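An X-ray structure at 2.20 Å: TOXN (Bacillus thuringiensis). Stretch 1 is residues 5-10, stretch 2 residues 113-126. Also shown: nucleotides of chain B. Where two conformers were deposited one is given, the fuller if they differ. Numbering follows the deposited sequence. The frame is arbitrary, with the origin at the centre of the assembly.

Stretch 1 5-10: DNPKFH
Stretch 2, residues 113-126: LMLKQYLFLKENMD

An extended N-terminal segment packs its apolar side chains against one side of a helix, without a direct hydrogen bond between the two, and a nucleotide of chain B and a water tie them together. The helix runs through 113-126 and continues beyond both ends, with i to i-4 bonds such as Tyr 118 N to Met 114 O (2.9 Å) and Lys 122 N to Tyr 118 O (3.0 Å). Later, Glu 123 N reaches Phe 120 O at 3.2 Å, and phi/psi drifts to -125/13 at Asn 124, whose ND2 bonds Phe 120 O at 2.7 Å. Asn 6 (-104/134), Pro 7 (-63/144) and Phe 9 (-84/156) are extended. Register is set by Asn 6 and Lys 122, their CA atoms 5.6 Å apart; from there the segment runs back along the helix, so that Phe 9 meets Met 114.

Pro 7, C-gamma endo, points toward the helix: its CG lies 3.9 Å from Leu 121 CB and 3.8 Å from Tyr 118 CE1, its CB 3.8 Å from Met 125 SD. Phe 9 (chi1 -68°, chi2 -66°) also points toward it. Met 114 CE covers one face of the ring, 4.0 Å from Phe 9 CG, while Tyr 118 CB meets the edge, 3.7 Å from Phe 9 CE2. Leu 121 (m, t) brings CD1 within 3.9 Å of Phe 9 CE1.

Tyr 118 (t, chi2 74°) turns its ring edge to Pro 7 O, 3.2 Å from CE1, and one face to the base of U10. Its OH donates to U10 OP1 at a very short 2.4 Å, and Phe 9 N donates to U10 O4 at 2.7 Å, so both stretches hold one nucleotide. Water 1 donates to Tyr 118 OH (3.0 Å) and weakly to Pro 7 O (3.3 Å), and accepts from Lys 8 NZ (2.7 Å).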

ATOM      1  N   ASP A   5     -20.005   8.699   8.307  1.00 74.84           N
ATOM      2  CA  ASP A   5     -18.764   8.535   7.548  1.00 84.24           C
ATOM      3  C   ASP A   5     -19.013   8.053   6.109  1.00 76.01           C
ATOM      4  O   ASP A   5     -18.200   8.301   5.214  1.00 72.99           O
ATOM      5  CB  ASP A   5     -17.796   7.595   8.281  1.00 95.00           C
ATOM      6  CG  ASP A   5     -18.398   6.223   8.552  1.00105.99           C
ATOM      7  OD1 ASP A   5     -19.022   6.040   9.621  1.00106.88           O
ATOM      8  OD2 ASP A   5     -18.242   5.323   7.699  1.00109.21           O
ATOM      9  N   ASN A   6     -20.135   7.367   5.898  1.00 65.85           N
ATOM     10  CA  ASN A   6     -20.546   6.934   4.563  1.00 56.33           C
ATOM     11  C   ASN A   6     -21.666   7.797   3.999  1.00 45.32           C
ATOM     12  O   ASN A   6     -22.660   8.061   4.671  1.00 51.29           O
ATOM     13  CB  ASN A   6     -20.979   5.466   4.566  1.00 61.17           C
ATOM     14  CG  ASN A   6     -19.815   4.515   4.735  1.00 64.42           C
ATOM     15  OD1 ASN A   6     -18.677   4.837   4.376  1.00 58.13           O
ATOM     16  ND2 ASN A   6     -20.090   3.330   5.287  1.00 59.00           N
ATOM     17  N   PRO A   7     -21.520   8.208   2.738  1.00 41.53           N
ATOM     18  CA  PRO A   7     -22.407   9.196   2.120  1.00 39.53           C
ATOM     19  C   PRO A   7     -23.870   8.748   2.007  1.00 40.07           C
ATOM     20  O   PRO A   7     -24.154   7.570   1.772  1.00 41.32           O
ATOM     21  CB  PRO A   7     -21.800   9.369   0.724  1.00 28.51           C
ATOM     22  CG  PRO A   7     -21.118   8.074   0.452  1.00 29.91           C
ATOM     23  CD  PRO A   7     -20.559   7.649   1.771  1.00 37.34           C
ATOM     24  N   LYS A   8     -24.784   9.698   2.181  1.00 38.63           N
ATOM     25  CA  LYS A   8     -26.204   9.473   1.939  1.00 36.34           C
ATOM     26  C   LYS A   8     -26.645  10.375   0.807  1.00 36.75           C
ATOM     27  O   LYS A   8     -26.299  11.556   0.783  1.00 33.04           O
ATOM     28  CB  LYS A   8     -27.033   9.804   3.181  1.00 45.17           C
ATOM     29  CG  LYS A   8     -26.858   8.836   4.340  1.00 57.23           C
ATOM     30  CD  LYS A   8     -27.127   7.414   3.898  1.00 65.65           C
ATOM     31  CE  LYS A   8     -27.057   6.448   5.065  1.00 80.89           C
ATOM     32  NZ  LYS A   8     -27.174   5.033   4.599  1.00 88.36           N
ATOM     33  N   PHE A   9     -27.401   9.812  -0.132  1.00 33.26           N
ATOM     34  CA  PHE A   9     -28.001  10.588  -1.204  1.00 36.06           C
ATOM     35  C   PHE A   9     -29.317  11.196  -0.730  1.00 39.21           C
ATOM     36  O   PHE A   9     -29.951  10.674   0.180  1.00 40.75           O
ATOM     37  CB  PHE A   9     -28.271   9.709  -2.427  1.00 34.53           C
ATOM     38  CG  PHE A   9     -27.030   9.223  -3.124  1.00 38.81           C
ATOM     39  CD1 PHE A   9     -26.184  10.107  -3.764  1.00 50.00           C
ATOM     40  CD2 PHE A   9     -26.730   7.877  -3.169  1.00 45.64           C
ATOM     41  CE1 PHE A   9     -25.048   9.658  -4.414  1.00 53.14           C
ATOM     42  CE2 PHE A   9     -25.595   7.424  -3.820  1.00 53.18           C
ATOM     43  CZ  PHE A   9     -24.753   8.317  -4.439  1.00 46.90           C
ATOM     44  N   HIS A  10     -29.730  12.290  -1.363  1.00 34.48           N
ATOM     45  CA  HIS A  10     -31.013  12.915  -1.061  1.00 33.95           C
ATOM     46  C   HIS A  10     -31.600  13.558  -2.302  1.00 39.64           C
ATOM     47  O   HIS A  10     -30.867  13.949  -3.216  1.00 36.69           O
ATOM     48  CB  HIS A  10     -30.857  14.005  -0.004  1.00 33.91           C
ATOM     49  CG  HIS A  10     -30.333  13.514   1.309  1.00 45.46           C
ATOM     50  ND1 HIS A  10     -28.997  13.250   1.529  1.00 50.88           N
ATOM     51  CD2 HIS A  10     -30.967  13.241   2.475  1.00 35.06           C
ATOM     52  CE1 HIS A  10     -28.830  12.835   2.772  1.00 42.34           C
ATOM     53  NE2 HIS A  10     -30.011  12.814   3.366  1.00 43.39           N
ATOM     54  N   LEU A 113     -27.313   2.384 -11.257  1.00 33.29           N
ATOM     55  CA  LEU A 113     -26.382   3.481 -11.501  1.00 36.24           C
ATOM     56  C   LEU A 113     -26.059   4.101 -10.149  1.00 36.54           C
ATOM     57  O   LEU A 113     -24.899   4.306  -9.778  1.00 31.04           O
ATOM     58  CB  LEU A 113     -27.055   4.528 -12.387  1.00 32.20           C
ATOM     59  CG  LEU A 113     -26.285   5.606 -13.166  1.00 35.86           C
ATOM     60  CD1 LEU A 113     -27.037   6.941 -13.161  1.00 28.91           C
ATOM     61  CD2 LEU A 113     -24.851   5.794 -12.735  1.00 23.61           C
ATOM     62  N   MET A 114     -27.116   4.379  -9.410  1.00 30.25           N
ATOM     63  CA  MET A 114     -27.006   4.989  -8.095  1.00 32.05           C
ATOM     64  C   MET A 114     -26.173   4.129  -7.123  1.00 28.78           C
ATOM     65  O   MET A 114     -25.417   4.657  -6.313  1.00 31.18           O
ATOM     66  CB  MET A 114     -28.412   5.200  -7.550  1.00 32.81           C
ATOM     67  CG  MET A 114     -28.556   6.384  -6.670  1.00 57.01           C
ATOM     68  SD  MET A 114     -29.780   7.519  -7.333  1.00 50.55           S
ATOM     69  CE  MET A 114     -29.356   8.927  -6.338  1.00 78.34           C
ATOM     70  N   LEU A 115     -26.318   2.808  -7.201  1.00 24.38           N
ATOM     71  CA  LEU A 115     -25.471   1.920  -6.407  1.00 29.33           C
ATOM     72  C   LEU A 115     -23.998   2.116  -6.779  1.00 26.83           C
ATOM     73  O   LEU A 115     -23.154   2.259  -5.900  1.00 29.41           O
ATOM     74  CB  LEU A 115     -25.883   0.453  -6.581  1.00 26.27           C
ATOM     75  CG  LEU A 115     -25.101  -0.612  -5.799  1.00 34.52           C
ATOM     76  CD1 LEU A 115     -25.170  -0.354  -4.301  1.00 31.45           C
ATOM     77  CD2 LEU A 115     -25.625  -1.998  -6.114  1.00 42.24           C
ATOM     78  N   LYS A 116     -23.699   2.126  -8.078  1.00 27.09           N
ATOM     79  CA  LYS A 116     -22.322   2.330  -8.535  1.00 30.87           C
ATOM     80  C   LYS A 116     -21.782   3.648  -8.001  1.00 25.78           C
ATOM     81  O   LYS A 116     -20.634   3.737  -7.563  1.00 26.07           O
ATOM     82  CB  LYS A 116     -22.240   2.325 -10.060  1.00 29.78           C
ATOM     83  CG  LYS A 116     -22.395   0.940 -10.695  1.00 31.88           C
ATOM     84  CD  LYS A 116     -22.094   1.021 -12.162  1.00 39.27           C
ATOM     85  CE  LYS A 116     -22.140  -0.330 -12.839  1.00 41.67           C
ATOM     86  NZ  LYS A 116     -21.678  -0.169 -14.246  1.00 30.75           N
ATOM     87  N   GLN A 117     -22.626   4.671  -8.029  1.00 24.14           N
ATOM     88  CA  GLN A 117     -22.224   5.984  -7.563  1.00 26.56           C
ATOM     89  C   GLN A 117     -21.952   5.924  -6.068  1.00 31.26           C
ATOM     90  O   GLN A 117     -20.992   6.525  -5.584  1.00 28.27           O
ATOM     91  CB  GLN A 117     -23.292   7.022  -7.891  1.00 26.29           C
ATOM     92  CG  GLN A 117     -23.369   7.361  -9.390  1.00 24.05           C
ATOM     93  CD  GLN A 117     -24.473   8.351  -9.706  1.00 30.33           C
ATOM     94  OE1 GLN A 117     -25.602   8.216  -9.221  1.00 26.56           O
ATOM     95  NE2 GLN A 117     -24.153   9.357 -10.515  1.00 29.92           N
ATOM     96  N   TYR A 118     -22.787   5.178  -5.343  1.00 31.39           N
ATOM     97  CA  TYR A 118     -22.572   5.010  -3.916  1.00 29.04           C
ATOM     98  C   TYR A 118     -21.256   4.281  -3.644  1.00 29.28           C
ATOM     99  O   TYR A 118     -20.492   4.696  -2.793  1.00 29.80           O
ATOM    100  CB  TYR A 118     -23.727   4.278  -3.217  1.00 23.86           C
ATOM    101  CG  TYR A 118     -23.401   4.025  -1.763  1.00 27.96           C
ATOM    102  CD1 TYR A 118     -23.425   5.070  -0.840  1.00 32.24           C
ATOM    103  CD2 TYR A 118     -23.017   2.764  -1.317  1.00 30.11           C
ATOM    104  CE1 TYR A 118     -23.105   4.866   0.493  1.00 26.50           C
ATOM    105  CE2 TYR A 118     -22.689   2.547   0.020  1.00 29.88           C
ATOM    106  CZ  TYR A 118     -22.740   3.609   0.921  1.00 30.37           C
ATOM    107  OH  TYR A 118     -22.417   3.429   2.250  1.00 33.38           O
ATOM    108  N   LEU A 119     -20.995   3.195  -4.363  1.00 31.32           N
ATOM    109  CA  LEU A 119     -19.778   2.440  -4.109  1.00 32.51           C
ATOM    110  C   LEU A 119     -18.538   3.284  -4.395  1.00 32.99           C
ATOM    111  O   LEU A 119     -17.570   3.215  -3.650  1.00 29.16           O
ATOM    112  CB  LEU A 119     -19.753   1.129  -4.888  1.00 28.69           C
ATOM    113  CG  LEU A 119     -20.827   0.087  -4.539  1.00 34.92           C
ATOM    114  CD1 LEU A 119     -20.610  -1.183  -5.348  1.00 39.07           C
ATOM    115  CD2 LEU A 119     -20.833  -0.238  -3.063  1.00 30.72           C
ATOM    116  N   PHE A 120     -18.574   4.101  -5.447  1.00 28.90           N
ATOM    117  CA  PHE A 120     -17.445   4.991  -5.713  1.00 28.29           C
ATOM    118  C   PHE A 120     -17.276   6.012  -4.582  1.00 35.03           C
ATOM    119  O   PHE A 120     -16.158   6.264  -4.129  1.00 31.43           O
ATOM    120  CB  PHE A 120     -17.593   5.744  -7.043  1.00 25.95           C
ATOM    121  CG  PHE A 120     -16.490   6.756  -7.283  1.00 30.08           C
ATOM    122  CD1 PHE A 120     -16.608   8.064  -6.821  1.00 26.81           C
ATOM    123  CD2 PHE A 120     -15.316   6.380  -7.928  1.00 28.66           C
ATOM    124  CE1 PHE A 120     -15.579   8.991  -7.015  1.00 25.55           C
ATOM    125  CE2 PHE A 120     -14.285   7.292  -8.136  1.00 28.13           C
ATOM    126  CZ  PHE A 120     -14.414   8.607  -7.678  1.00 29.48           C
ATOM    127  N   LEU A 121     -18.382   6.607  -4.140  1.00 28.60           N
ATOM    128  CA  LEU A 121     -18.301   7.723  -3.201  1.00 25.02           C
ATOM    129  C   LEU A 121     -17.828   7.288  -1.833  1.00 32.58           C
ATOM    130  O   LEU A 121     -17.106   8.023  -1.179  1.00 28.87           O
ATOM    131  CB  LEU A 121     -19.631   8.471  -3.091  1.00 25.16           C
ATOM    132  CG  LEU A 121     -19.830   9.500  -4.209  1.00 38.34           C
ATOM    133  CD1 LEU A 121     -21.208  10.113  -4.125  1.00 42.48           C
ATOM    134  CD2 LEU A 121     -18.757  10.590  -4.170  1.00 27.95           C
ATOM    135  N   LYS A 122     -18.205   6.089  -1.401  1.00 26.10           N
ATOM    136  CA  LYS A 122     -17.774   5.660  -0.079  1.00 32.64           C
ATOM    137  C   LYS A 122     -16.254   5.479  -0.014  1.00 29.54           C
ATOM    138  O   LYS A 122     -15.687   5.462   1.059  1.00 35.96           O
ATOM    139  CB  LYS A 122     -18.530   4.410   0.402  1.00 33.19           C
ATOM    140  CG  LYS A 122     -18.059   3.102  -0.167  1.00 38.65           C
ATOM    141  CD  LYS A 122     -18.975   1.940   0.257  1.00 44.39           C
ATOM    142  CE  LYS A 122     -18.696   1.462   1.676  1.00 41.93           C
ATOM    143  NZ  LYS A 122     -19.302   0.102   1.902  1.00 41.53           N
ATOM    144  N   GLU A 123     -15.597   5.363  -1.163  1.00 33.97           N
ATOM    145  CA  GLU A 123     -14.139   5.283  -1.179  1.00 37.05           C
ATOM    146  C   GLU A 123     -13.497   6.662  -1.345  1.00 38.92           C
ATOM    147  O   GLU A 123     -12.295   6.817  -1.155  1.00 30.92           O
ATOM    148  CB  GLU A 123     -13.656   4.340  -2.288  1.00 36.60           C
ATOM    149  CG  GLU A 123     -14.136   2.899  -2.128  1.00 55.11           C
ATOM    150  CD  GLU A 123     -13.821   2.315  -0.749  1.00 68.10           C
ATOM    151  OE1 GLU A 123     -12.654   2.408  -0.308  1.00 71.16           O
ATOM    152  OE2 GLU A 123     -14.743   1.769  -0.104  1.00 63.82           O
ATOM    153  N   ASN A 124     -14.305   7.663  -1.689  1.00 32.35           N
ATOM    154  CA  ASN A 124     -13.777   8.968  -2.070  1.00 29.75           C
ATOM    155  C   ASN A 124     -14.344  10.113  -1.254  1.00 34.91           C
ATOM    156  O   ASN A 124     -14.165  11.283  -1.598  1.00 36.44           O
ATOM    157  CB  ASN A 124     -14.024   9.230  -3.565  1.00 25.92           C
ATOM    158  CG  ASN A 124     -13.178   8.351  -4.452  1.00 43.14           C
ATOM    159  OD1 ASN A 124     -12.056   8.718  -4.808  1.00 52.61           O
ATOM    160  ND2 ASN A 124     -13.700   7.173  -4.809  1.00 33.54           N
ATOM    161  N   MET A 125     -15.016   9.793  -0.158  1.00 30.49           N
ATOM    162  CA  MET A 125     -15.640  10.845   0.614  1.00 30.75           C
ATOM    163  C   MET A 125     -14.642  11.809   1.276  1.00 37.77           C
ATOM    164  O   MET A 125     -14.983  12.959   1.542  1.00 38.70           O
ATOM    165  CB  MET A 125     -16.611  10.264   1.630  1.00 34.69           C
ATOM    166  CG  MET A 125     -17.758  11.182   1.921  1.00 39.57           C
ATOM    167  SD  MET A 125     -18.701  11.576   0.433  1.00 38.18           S
ATOM    168  CE  MET A 125     -19.581  13.010   1.034  1.00 33.73           C
ATOM    169  N   ASP A 126     -13.416  11.357   1.540  1.00 33.76           N
ATOM    170  CA  ASP A 126     -12.376  12.229   2.083  0.50 32.25           C
ATOM    171  C   ASP A 126     -12.121  13.413   1.149  1.00 35.76           C
ATOM    172  O   ASP A 126     -11.897  14.539   1.587  1.00 34.41           O
ATOM    173  CB  ASP A 126     -11.074  11.446   2.301  0.50 29.02           C
ATOM    174  CG  ASP A 126     -10.604  10.709   1.044  0.50 34.38           C
ATOM    175  OD1 ASP A 126     -11.436  10.080   0.357  0.50 28.16           O
ATOM    176  OD2 ASP A 126      -9.392  10.753   0.741  0.50 43.14           O
TER
ATOM    177  P     U B  10     -22.655   0.175   3.779  1.00 32.17           P
ATOM    178  OP1   U B  10     -21.829   1.234   3.150  1.00 28.74           O
ATOM    179  OP2   U B  10     -22.958   0.273   5.229  1.00 27.90           O
ATOM    180  O5'   U B  10     -24.001  -0.021   2.968  1.00 29.34           O
ATOM    181  C5'   U B  10     -24.955   1.028   2.875  1.00 41.16           C
ATOM    182  C4'   U B  10     -26.269   0.537   2.321  1.00 36.23           C
ATOM    183  O4'   U B  10     -27.189   1.658   2.239  1.00 39.30           O
ATOM    184  C3'   U B  10     -26.201  -0.053   0.913  1.00 33.08           C
ATOM    185  O3'   U B  10     -27.232  -1.039   0.761  1.00 37.92           O
ATOM    186  C2'   U B  10     -26.531   1.152   0.046  1.00 34.42           C
ATOM    187  O2'   U B  10     -27.011   0.834  -1.237  1.00 35.09           O
ATOM    188  C1'   U B  10     -27.593   1.847   0.897  1.00 26.18           C
ATOM    189  N1    U B  10     -27.709   3.293   0.661  1.00 37.85           N
ATOM    190  C2    U B  10     -28.938   3.771   0.241  1.00 37.27           C
ATOM    191  O2    U B  10     -29.897   3.054   0.048  1.00 42.52           O
ATOM    192  N3    U B  10     -29.019   5.128   0.065  1.00 26.61           N
ATOM    193  C4    U B  10     -27.994   6.036   0.246  1.00 33.45           C
ATOM    194  O4    U B  10     -28.215   7.231   0.029  1.00 30.00           O
ATOM    195  C5    U B  10     -26.749   5.467   0.687  1.00 28.54           C
ATOM    196  C6    U B  10     -26.649   4.147   0.884  1.00 33.02           C
ATOM    197  P     A B  11     -26.897  -2.604   0.924  1.00 42.09           P
ATOM    198  OP1   A B  11     -28.190  -3.331   0.913  1.00 51.41           O
ATOM    199  OP2   A B  11     -26.008  -2.750   2.103  1.00 37.48           O
ATOM    200  O5'   A B  11     -26.086  -2.923  -0.399  1.00 41.15           O
ATOM    201  C5'   A B  11     -26.686  -2.776  -1.678  1.00 38.55           C
ATOM    202  C4'   A B  11     -26.335  -3.929  -2.574  1.00 44.66           C
ATOM    203  O4'   A B  11     -24.979  -3.760  -3.060  1.00 42.34           O
ATOM    204  C3'   A B  11     -26.377  -5.296  -1.906  1.00 41.47           C
ATOM    205  O3'   A B  11     -26.800  -6.257  -2.850  1.00 49.53           O
ATOM    206  C2'   A B  11     -24.924  -5.551  -1.544  1.00 40.78           C
ATOM    207  O2'   A B  11     -24.588  -6.914  -1.426  1.00 40.61           O
ATOM    208  C1'   A B  11     -24.191  -4.879  -2.701  1.00 35.94           C
ATOM    209  N9    A B  11     -22.867  -4.378  -2.349  1.00 39.29           N
ATOM    210  C8    A B  11     -22.574  -3.571  -1.279  1.00 34.21           C
ATOM    211  N7    A B  11     -21.303  -3.250  -1.207  1.00 36.31           N
ATOM    212  C5    A B  11     -20.727  -3.854  -2.312  1.00 30.17           C
ATOM    213  C6    A B  11     -19.407  -3.880  -2.788  1.00 39.37           C
ATOM    214  N6    A B  11     -18.397  -3.253  -2.178  1.00 36.08           N
ATOM    215  N1    A B  11     -19.154  -4.590  -3.914  1.00 40.99           N
ATOM    216  C2    A B  11     -20.179  -5.214  -4.504  1.00 39.87           C
ATOM    217  N3    A B  11     -21.461  -5.259  -4.144  1.00 37.77           N
ATOM    218  C4    A B  11     -21.676  -4.558  -3.026  1.00 34.24           C
ATOM    219  P     A B  32     -27.143   3.362 -20.858  1.00 64.80           P
ATOM    220  OP1   A B  32     -27.285   3.068 -22.299  1.00 62.23           O
ATOM    221  OP2   A B  32     -26.926   4.760 -20.432  1.00 62.41           O
ATOM    222  O5'   A B  32     -28.360   2.726 -20.055  1.00 70.17           O
ATOM    223  C5'   A B  32     -29.507   3.487 -19.746  1.00 57.11           C
ATOM    224  C4'   A B  32     -29.639   3.738 -18.263  1.00 38.49           C
ATOM    225  O4'   A B  32     -28.604   3.039 -17.523  1.00 43.40           O
ATOM    226  C3'   A B  32     -29.517   5.184 -17.839  1.00 36.06           C
ATOM    227  O3'   A B  32     -30.755   5.862 -17.976  1.00 32.84           O
ATOM    228  C2'   A B  32     -29.032   5.091 -16.389  1.00 36.87           C
ATOM    229  O2'   A B  32     -30.130   4.908 -15.511  1.00 33.86           O
ATOM    230  C1'   A B  32     -28.205   3.801 -16.401  1.00 41.40           C
ATOM    231  N9    A B  32     -26.755   4.048 -16.518  1.00 38.07           N
ATOM    232  C8    A B  32     -26.090   5.061 -17.157  1.00 29.94           C
ATOM    233  N7    A B  32     -24.785   4.929 -17.141  1.00 38.95           N
ATOM    234  C5    A B  32     -24.564   3.750 -16.451  1.00 31.34           C
ATOM    235  C6    A B  32     -23.399   3.050 -16.089  1.00 36.73           C
ATOM    236  N6    A B  32     -22.164   3.460 -16.378  1.00 36.63           N
ATOM    237  N1    A B  32     -23.540   1.888 -15.402  1.00 35.80           N
ATOM    238  C2    A B  32     -24.778   1.472 -15.108  1.00 30.05           C
ATOM    239  N3    A B  32     -25.946   2.043 -15.405  1.00 33.39           N
ATOM    240  C4    A B  32     -25.776   3.188 -16.080  1.00 31.96           C
HETATM  241  O   HOH W   1     -24.606   4.901   3.703  1.00 59.29           O